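Local coordinates for heme-binding protein A / AI-2 binding protein A (Helicobacter pylori SS1, PDB 6OFQ), which binds peptides in the periplasm, here the tetrapeptide STSA, and as an ABC transporter-associated substrate-binding protein probably delivers them for import, at residues R37-S42 with D51-V56; D222-L227 with K242-T247; F378-R383 with G410-R415. All coordinates share one frame; numbering follows the deposited sequence. Where two conformers were deposited one is given.

Contact 1. Residues R37-S42 with D51-V56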
# COMPACT_ATOMS: atom_id res chain seq x y z
N ARG A 37 6.54 9.40 -11.38
CA ARG A 37 5.88 8.13 -11.17
C ARG A 37 4.84 7.91 -12.24
O ARG A 37 4.52 8.79 -13.04
CB ARG A 37 5.34 8.06 -9.76
CG ARG A 37 4.49 9.23 -9.30
CD ARG A 37 3.10 9.27 -9.90
NE ARG A 37 2.22 10.33 -9.37
CZ ARG A 37 1.63 10.36 -8.18
NH1 ARG A 37 1.86 9.37 -7.36
NH2 ARG A 37 0.94 11.39 -7.78
N GLY A 38 4.32 6.71 -12.34
CA GLY A 38 3.51 6.27 -13.45
C GLY A 38 2.05 6.59 -13.46
O GLY A 38 1.46 6.70 -14.53
N ALA A 39 1.41 6.77 -12.31
CA ALA A 39 -0.04 7.03 -12.18
C ALA A 39 -0.26 7.97 -11.02
O ALA A 39 0.36 7.86 -9.96
CB ALA A 39 -0.78 5.74 -11.98
N ASP A 40 -1.19 8.87 -11.25
CA ASP A 40 -1.54 9.88 -10.24
C ASP A 40 -2.22 9.25 -9.02
O ASP A 40 -2.75 8.18 -9.08
CB ASP A 40 -2.46 10.91 -10.88
CG ASP A 40 -2.59 12.21 -10.13
OD1 ASP A 40 -1.80 12.50 -9.20
OD2 ASP A 40 -3.55 12.94 -10.51
N GLY A 41 -2.16 10.01 -7.94
CA GLY A 41 -3.03 9.70 -6.79
C GLY A 41 -4.51 9.85 -7.14
O GLY A 41 -4.88 10.51 -8.13
N SER A 42 -5.35 9.27 -6.29
CA SER A 42 -6.78 9.24 -6.47
C SER A 42 -7.53 10.09 -5.43
O SER A 42 -8.73 10.33 -5.61
CB SER A 42 -7.29 7.79 -6.45
OG SER A 42 -6.88 7.09 -7.62
N ASP A 51 -3.85 2.95 -2.22
CA ASP A 51 -2.76 2.71 -3.18
C ASP A 51 -1.58 3.62 -2.88
O ASP A 51 -1.67 4.78 -2.49
CB ASP A 51 -3.27 2.85 -4.61
CG ASP A 51 -3.55 4.30 -4.98
OD1 ASP A 51 -4.55 4.84 -4.39
OD2 ASP A 51 -2.81 4.84 -5.83
N GLY A 52 -0.40 3.03 -3.16
CA GLY A 52 0.85 3.75 -2.98
C GLY A 52 0.93 5.05 -3.74
O GLY A 52 1.54 5.97 -3.24
N GLU A 53 0.42 5.07 -4.98
CA GLU A 53 0.50 6.33 -5.70
C GLU A 53 -0.19 7.48 -5.00
O GLU A 53 0.33 8.59 -4.92
CB GLU A 53 0.01 6.17 -7.15
CG GLU A 53 0.82 5.25 -8.07
CD GLU A 53 2.19 5.75 -8.46
OE1 GLU A 53 2.78 6.63 -7.85
OE2 GLU A 53 2.70 5.24 -9.51
N SER A 54 -1.37 7.23 -4.46
CA SER A 54 -2.05 8.24 -3.65
C SER A 54 -1.22 8.64 -2.42
O SER A 54 -1.17 9.82 -2.06
CB SER A 54 -3.41 7.78 -3.18
OG SER A 54 -4.31 7.48 -4.26
N TYR A 55 -0.61 7.63 -1.79
CA TYR A 55 0.14 7.93 -0.57
C TYR A 55 1.43 8.67 -0.78
O TYR A 55 1.95 9.17 0.23
CB TYR A 55 0.32 6.65 0.28
CG TYR A 55 -0.97 6.03 0.76
CD1 TYR A 55 -2.16 6.72 0.93
CD2 TYR A 55 -0.99 4.66 1.14
CE1 TYR A 55 -3.27 6.08 1.41
CE2 TYR A 55 -2.08 4.05 1.67
CZ TYR A 55 -3.25 4.75 1.78
OH TYR A 55 -4.36 4.15 2.36
N VAL A 56 1.92 8.72 -2.02
CA VAL A 56 3.07 9.59 -2.25
C VAL A 56 2.82 11.00 -1.73
O VAL A 56 3.64 11.54 -0.98
CB VAL A 56 3.44 9.62 -3.75
CG1 VAL A 56 4.56 10.64 -3.98
CG2 VAL A 56 3.82 8.24 -4.28
O HOH W 1 -0.07 11.23 -5.02
O HOH W 2 5.24 4.69 -10.37
O HOH W 3 -4.31 6.43 -7.50

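Contact 2. Residues D222-L227 with K242-T247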
# COMPACT_ATOMS: atom_id res chain seq x y z
N ASP A 222 -3.54 13.97 -13.13
CA ASP A 222 -2.78 13.23 -14.13
C ASP A 222 -1.56 13.98 -14.63
O ASP A 222 -0.96 13.62 -15.65
CB ASP A 222 -3.71 12.72 -15.28
CG ASP A 222 -4.82 11.87 -14.77
OD1 ASP A 222 -4.57 11.13 -13.81
OD2 ASP A 222 -5.98 11.94 -15.27
N GLU A 223 -1.14 15.05 -13.95
CA GLU A 223 -0.00 15.85 -14.36
C GLU A 223 1.02 16.06 -13.25
O GLU A 223 2.13 15.54 -13.29
CB GLU A 223 -0.51 17.18 -14.93
CG GLU A 223 0.47 18.23 -15.43
CD GLU A 223 -0.25 19.58 -15.48
OE1 GLU A 223 0.26 20.53 -14.81
OE2 GLU A 223 -1.35 19.63 -16.13
N LYS A 224 0.66 16.82 -12.22
CA LYS A 224 1.60 17.06 -11.13
C LYS A 224 0.89 17.50 -9.86
O LYS A 224 -0.21 18.09 -9.90
CB LYS A 224 2.65 18.13 -11.48
CG LYS A 224 2.10 19.53 -11.69
CD LYS A 224 3.11 20.56 -12.17
CE LYS A 224 2.51 21.94 -12.29
NZ LYS A 224 3.61 22.77 -12.86
N ILE A 225 1.54 17.19 -8.72
CA ILE A 225 1.22 17.74 -7.41
C ILE A 225 2.44 18.51 -6.94
O ILE A 225 3.61 18.04 -7.07
CB ILE A 225 0.93 16.57 -6.46
CG1 ILE A 225 -0.38 15.91 -6.90
CG2 ILE A 225 0.91 17.05 -5.01
CD1 ILE A 225 -0.45 14.46 -6.44
N ILE A 226 2.20 19.68 -6.33
CA ILE A 226 3.27 20.47 -5.74
C ILE A 226 3.09 20.51 -4.24
O ILE A 226 1.98 20.83 -3.75
CB ILE A 226 3.32 21.92 -6.30
CG1 ILE A 226 3.65 21.89 -7.80
CG2 ILE A 226 4.33 22.76 -5.54
CD1 ILE A 226 3.61 23.24 -8.48
N LEU A 227 4.14 20.11 -3.53
CA LEU A 227 4.25 20.16 -2.07
C LEU A 227 5.28 21.21 -1.71
O LEU A 227 6.36 21.25 -2.32
CB LEU A 227 4.71 18.81 -1.49
CG LEU A 227 3.83 17.65 -1.93
CD1 LEU A 227 4.45 16.32 -1.45
CD2 LEU A 227 2.38 17.77 -1.49
N LYS A 242 10.67 22.33 -1.74
CA LYS A 242 9.57 22.01 -2.62
C LYS A 242 9.76 20.60 -3.19
O LYS A 242 10.86 20.21 -3.51
CB LYS A 242 9.50 23.09 -3.73
CG LYS A 242 8.49 22.90 -4.82
CD LYS A 242 8.51 24.22 -5.62
CE LYS A 242 7.97 24.09 -7.01
NZ LYS A 242 8.05 25.46 -7.64
N VAL A 243 8.65 19.89 -3.40
CA VAL A 243 8.64 18.67 -4.14
C VAL A 243 7.56 18.75 -5.21
O VAL A 243 6.41 19.05 -4.92
CB VAL A 243 8.39 17.43 -3.25
CG1 VAL A 243 8.40 16.15 -4.10
CG2 VAL A 243 9.38 17.37 -2.10
N VAL A 244 7.96 18.48 -6.45
CA VAL A 244 7.03 18.35 -7.56
C VAL A 244 6.90 16.85 -7.81
O VAL A 244 7.87 16.19 -8.18
CB VAL A 244 7.50 19.13 -8.79
CG1 VAL A 244 6.44 19.08 -9.86
CG2 VAL A 244 7.81 20.57 -8.49
N VAL A 245 5.68 16.35 -7.69
CA VAL A 245 5.38 14.95 -7.93
C VAL A 245 4.70 14.89 -9.29
O VAL A 245 3.52 15.26 -9.39
CB VAL A 245 4.49 14.35 -6.82
CG1 VAL A 245 4.15 12.88 -7.11
CG2 VAL A 245 5.17 14.49 -5.47
N ARG A 246 5.45 14.43 -10.30
CA ARG A 246 4.95 14.36 -11.65
C ARG A 246 4.44 12.97 -11.98
O ARG A 246 4.98 11.94 -11.59
CB ARG A 246 6.07 14.71 -12.63
CG ARG A 246 6.50 16.18 -12.55
CD ARG A 246 7.36 16.71 -13.70
NE ARG A 246 6.69 16.47 -14.96
CZ ARG A 246 7.29 16.44 -16.15
NH1 ARG A 246 8.56 16.70 -16.25
NH2 ARG A 246 6.57 16.12 -17.25
N THR A 247 3.38 12.97 -12.79
CA THR A 247 2.88 11.76 -13.44
C THR A 247 3.33 11.69 -14.88
O THR A 247 2.95 12.56 -15.65
CB THR A 247 1.36 11.65 -13.33
OG1 THR A 247 0.93 11.63 -11.94
CG2 THR A 247 0.84 10.37 -13.98
O HOH W 4 4.03 16.26 -15.16

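Contact 3. Residues F378-R383 with G410-R415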
# COMPACT_ATOMS: atom_id res chain seq x y z
N PHE A 378 -7.52 -8.70 -16.40
CA PHE A 378 -7.41 -7.26 -16.33
C PHE A 378 -5.95 -6.91 -16.09
O PHE A 378 -5.30 -7.61 -15.28
CB PHE A 378 -8.17 -6.66 -15.13
CG PHE A 378 -9.66 -6.54 -15.27
CD1 PHE A 378 -10.33 -7.19 -16.27
CD2 PHE A 378 -10.40 -5.82 -14.36
CE1 PHE A 378 -11.71 -7.06 -16.44
CE2 PHE A 378 -11.75 -5.67 -14.55
CZ PHE A 378 -12.42 -6.32 -15.54
N THR A 379 -5.48 -5.86 -16.75
CA THR A 379 -4.16 -5.30 -16.49
C THR A 379 -4.28 -3.79 -16.54
O THR A 379 -5.31 -3.25 -16.94
CB THR A 379 -3.17 -5.83 -17.53
OG1 THR A 379 -1.84 -5.41 -17.15
CG2 THR A 379 -3.46 -5.36 -18.93
N THR A 380 -3.26 -3.10 -16.02
CA THR A 380 -3.19 -1.65 -16.06
C THR A 380 -2.42 -1.13 -17.24
O THR A 380 -1.61 -1.83 -17.85
CB THR A 380 -2.45 -1.07 -14.85
OG1 THR A 380 -1.05 -1.35 -14.96
CG2 THR A 380 -2.96 -1.67 -13.54
N SER A 381 -2.73 0.11 -17.57
CA SER A 381 -2.05 0.74 -18.71
C SER A 381 -0.55 0.96 -18.46
O SER A 381 0.23 0.96 -19.41
CB SER A 381 -2.70 2.08 -19.05
OG SER A 381 -2.68 2.91 -17.92
N THR A 382 -0.13 1.12 -17.23
CA THR A 382 1.26 1.48 -16.98
C THR A 382 2.12 0.25 -16.70
O THR A 382 3.33 0.39 -16.74
CB THR A 382 1.38 2.51 -15.86
OG1 THR A 382 0.71 2.03 -14.70
CG2 THR A 382 0.79 3.84 -16.35
N ARG A 383 1.54 -0.91 -16.42
CA ARG A 383 2.32 -2.15 -16.25
C ARG A 383 3.02 -2.42 -17.58
O ARG A 383 2.50 -2.05 -18.62
CB ARG A 383 1.40 -3.36 -16.02
CG ARG A 383 1.03 -3.58 -14.57
CD ARG A 383 0.29 -4.92 -14.45
NE ARG A 383 1.31 -5.95 -14.57
CZ ARG A 383 2.04 -6.35 -13.53
NH1 ARG A 383 1.82 -5.86 -12.31
NH2 ARG A 383 3.01 -7.23 -13.75
N GLY A 410 -6.85 4.39 -11.83
CA GLY A 410 -8.02 4.61 -10.97
C GLY A 410 -9.18 3.69 -11.29
O GLY A 410 -9.82 3.15 -10.40
N ALA A 411 -9.49 3.52 -12.57
CA ALA A 411 -10.53 2.61 -13.03
C ALA A 411 -10.21 1.19 -12.62
O ALA A 411 -11.10 0.44 -12.28
CB ALA A 411 -10.77 2.68 -14.50
N TYR A 412 -8.93 0.83 -12.72
CA TYR A 412 -8.55 -0.56 -12.42
C TYR A 412 -8.85 -0.83 -10.95
O TYR A 412 -9.34 -1.88 -10.57
CB TYR A 412 -7.07 -0.70 -12.73
CG TYR A 412 -6.52 -2.09 -12.58
CD1 TYR A 412 -6.47 -2.92 -13.65
CD2 TYR A 412 -5.93 -2.52 -11.39
CE1 TYR A 412 -5.98 -4.21 -13.56
CE2 TYR A 412 -5.40 -3.80 -11.30
CZ TYR A 412 -5.39 -4.61 -12.41
OH TYR A 412 -4.84 -5.88 -12.43
N LEU A 413 -8.40 0.05 -10.08
CA LEU A 413 -8.68 -0.08 -8.62
C LEU A 413 -10.18 -0.15 -8.33
O LEU A 413 -10.61 -0.97 -7.54
CB LEU A 413 -8.05 1.10 -7.87
CG LEU A 413 -6.52 1.21 -7.86
CD1 LEU A 413 -6.01 2.57 -7.40
CD2 LEU A 413 -6.00 0.23 -6.84
N LYS A 414 -10.96 0.62 -9.07
CA LYS A 414 -12.41 0.64 -8.80
C LYS A 414 -13.05 -0.68 -9.25
O LYS A 414 -13.77 -1.37 -8.50
CB LYS A 414 -13.04 1.82 -9.56
CG LYS A 414 -14.55 1.95 -9.39
CD LYS A 414 -15.23 3.03 -10.25
CE LYS A 414 -16.73 2.96 -9.99
NZ LYS A 414 -17.21 3.08 -8.56
N ARG A 415 -12.74 -1.11 -10.47
CA ARG A 415 -13.39 -2.29 -11.04
C ARG A 415 -12.95 -3.56 -10.32
O ARG A 415 -13.78 -4.41 -10.03
CB ARG A 415 -13.10 -2.42 -12.52
CG ARG A 415 -13.65 -1.27 -13.33
CD ARG A 415 -13.38 -1.45 -14.81
NE ARG A 415 -13.99 -0.39 -15.65
CZ ARG A 415 -15.25 -0.38 -16.05
NH1 ARG A 415 -16.11 -1.32 -15.71
NH2 ARG A 415 -15.69 0.62 -16.82

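Contact 1. Residues R37-S42 with D51-V56
With chi1 at 51°, Arg37 holds CG between its backbone N and carbonyl carbon, and the chain bends again at chi2; Glu53, whose CG lies beside its backbone N (chi1 -64°), also bends at chi2. The two side chains slide past each other in opposite directions. Arg37 NH1 then makes a salt bridge to Glu53 OE1 at 2.9 Å, reaching that oxygen from above the carboxylate plane, while OE1 itself sits at the edge of the guanidinium. The same nitrogen donates to the backbone Glu53 O at 3.0 Å, so this one nitrogen, NH1, grips both the side chain and the helix backbone. Arginine suits the place because its other nitrogens remain available: NH2 forms a salt bridge with Asp40 OD1 and NE bonds to Thr247 OG1. The other carboxyl oxygen, Glu53 OE2, takes a weak bond from Ala39 N and a bond from a water that bridges to Gly38 N.

Farther along the loop, the backbone comes close to the helix at glycine, which has no side chain to hold the chains apart: Gly41 CA is 3.6 Å from Ser54 CA. Next to it, Ser42 N donates to Ser54 OG at 2.9 Å. That hydroxyl in turn donates to Asp51 OD1 at 2.7 Å. A short aspartate suits the N-cap, where Asp51 OD2 accepts at 3.1 Å from Ser54 N, a first-turn N-H that has no partner one turn back in the helix. Asp40 has its strongest partner elsewhere, in Asp222 N. The whole joins the end of strand 32-37 to the start of helix 52-61 through an Arg37-Asp40-Glu53 salt-bridge network beside an aspartate N-cap.

Contact 2. Residues D222-L227 with K242-T247
An antiparallel ladder of two neighbouring strands in a mixed sheet brings Ile225 and Leu227 opposite Val245 and Val243. The short strand segments run at 169° to each other, 4.6 Å apart at their axes. Ile225 and Val245 form a hydrogen-bonded pair, with Val245 N giving a nearly straight bond of 2.7 Å to Ile225 O and Ile225 N answering to Val245 O. Leu227 and Val243 repeat the pattern two residues on, and Thr247 N adds a bond to Glu223 O at the other end. In the alternating non-hydrogen-bonded pairs, alpha hydrogens point at carbonyls, the shortest such contact being Lys224 CA to Val245 O at 3.2 Å.

The side chains divide by face. Ile225, Leu227, Val243 and Val245 share the face that packs toward helix 52-61, which Leu227 and Val245 touch; here Ile225 CB lies 4.2 Å from Val245 CB. The beta-branched Ile225, Val243 and Val245 suit extended backbone, and Leu227 fills the same face with a longer branch. On the other face Ile226 meets Val244, and its CG2 approaches Lys242 CE at 4.1 Å as the two side chains cross obliquely; here the lysine contributes its methylene chain.

Polar chemistry gathers at the end near Thr247. Arg246 bends at chi3 (55°), which places NE where it donates to a water at 2.7 Å; that water donates onward to Glu223 O, which therefore serves both a water and Thr247 N. The guanidinium's stronger partner is Glu262, through a salt bridge from NH1. Glu223 and Lys224 both face Asn220 on the adjoining strand, a classic beta bulge that opens strand 224-229, the middle strand between 214-220 and 242-247 in this antiparallel part of the sheet.

Contact 3. Residues F378-R383 with G410-R415
Tyr412 pushes its ring against the strand end formed by Phe378, Thr379 and Thr380, and the packing is close there. Its CG stands anti to the backbone N (chi1 -175°), and the ring beyond it reaches the strand. Tyr412 CE1 lies 3.6 Å from Phe378 CB and 3.5 Å from the carbonyl carbon C of Thr379. Over one face, in one of two modelled conformers of Thr380, the methyl CG2 sits above the ring centre at 3.6 Å, only 7° from the normal, a CH-pi contact. A threonine serves well at this spot: its methyl can cover the ring while OG1, in the same conformer, accepts from Arg383 N to form an ST motif. Tyrosine is long enough to bring its hydroxyl to the next strand, 423-429, where OH donates to Phe425 O.

Helix 409-417 connects strands 400-407 and 423-429 in a beta-alpha-beta crossover, passing over the central strand 373-380 that lies between them. All three strands are parallel.

Toward the C-terminal end of the helix the fit is looser. Arg415 brings only its CB near Phe378, meeting CE2 at the ring edge at 4.1 Å. Beyond CB the chain of this partly exposed residue runs extended to NE, and NH1 makes a salt bridge with Glu420 OE1.

In the fold
Contacts 1 and 2 adjoin in one part of the fold, where strand 32-37 pairs with strand 242-247: Arg37 N probably bonds to Arg246 O. Contact 3 belongs to another sheet, yet reaches contact 1 by packing of Gly38 O on Thr382 CG2 and of Asp51 on Leu413; contacts 2 and 3 do not touch. The chemistry follows the setting. Contacts 1 and 2 are partly buried, with exposed residues at Ser42 and at Asp222 and Glu223. Contact 1 joins a loop to a helix start with charges, backbone bonds and water. Contact 2 repeats backbone pairing, with apolar side chains between polar ends. Contact 3, a buried contact, relies on aromatic and methyl packing between helix and strand.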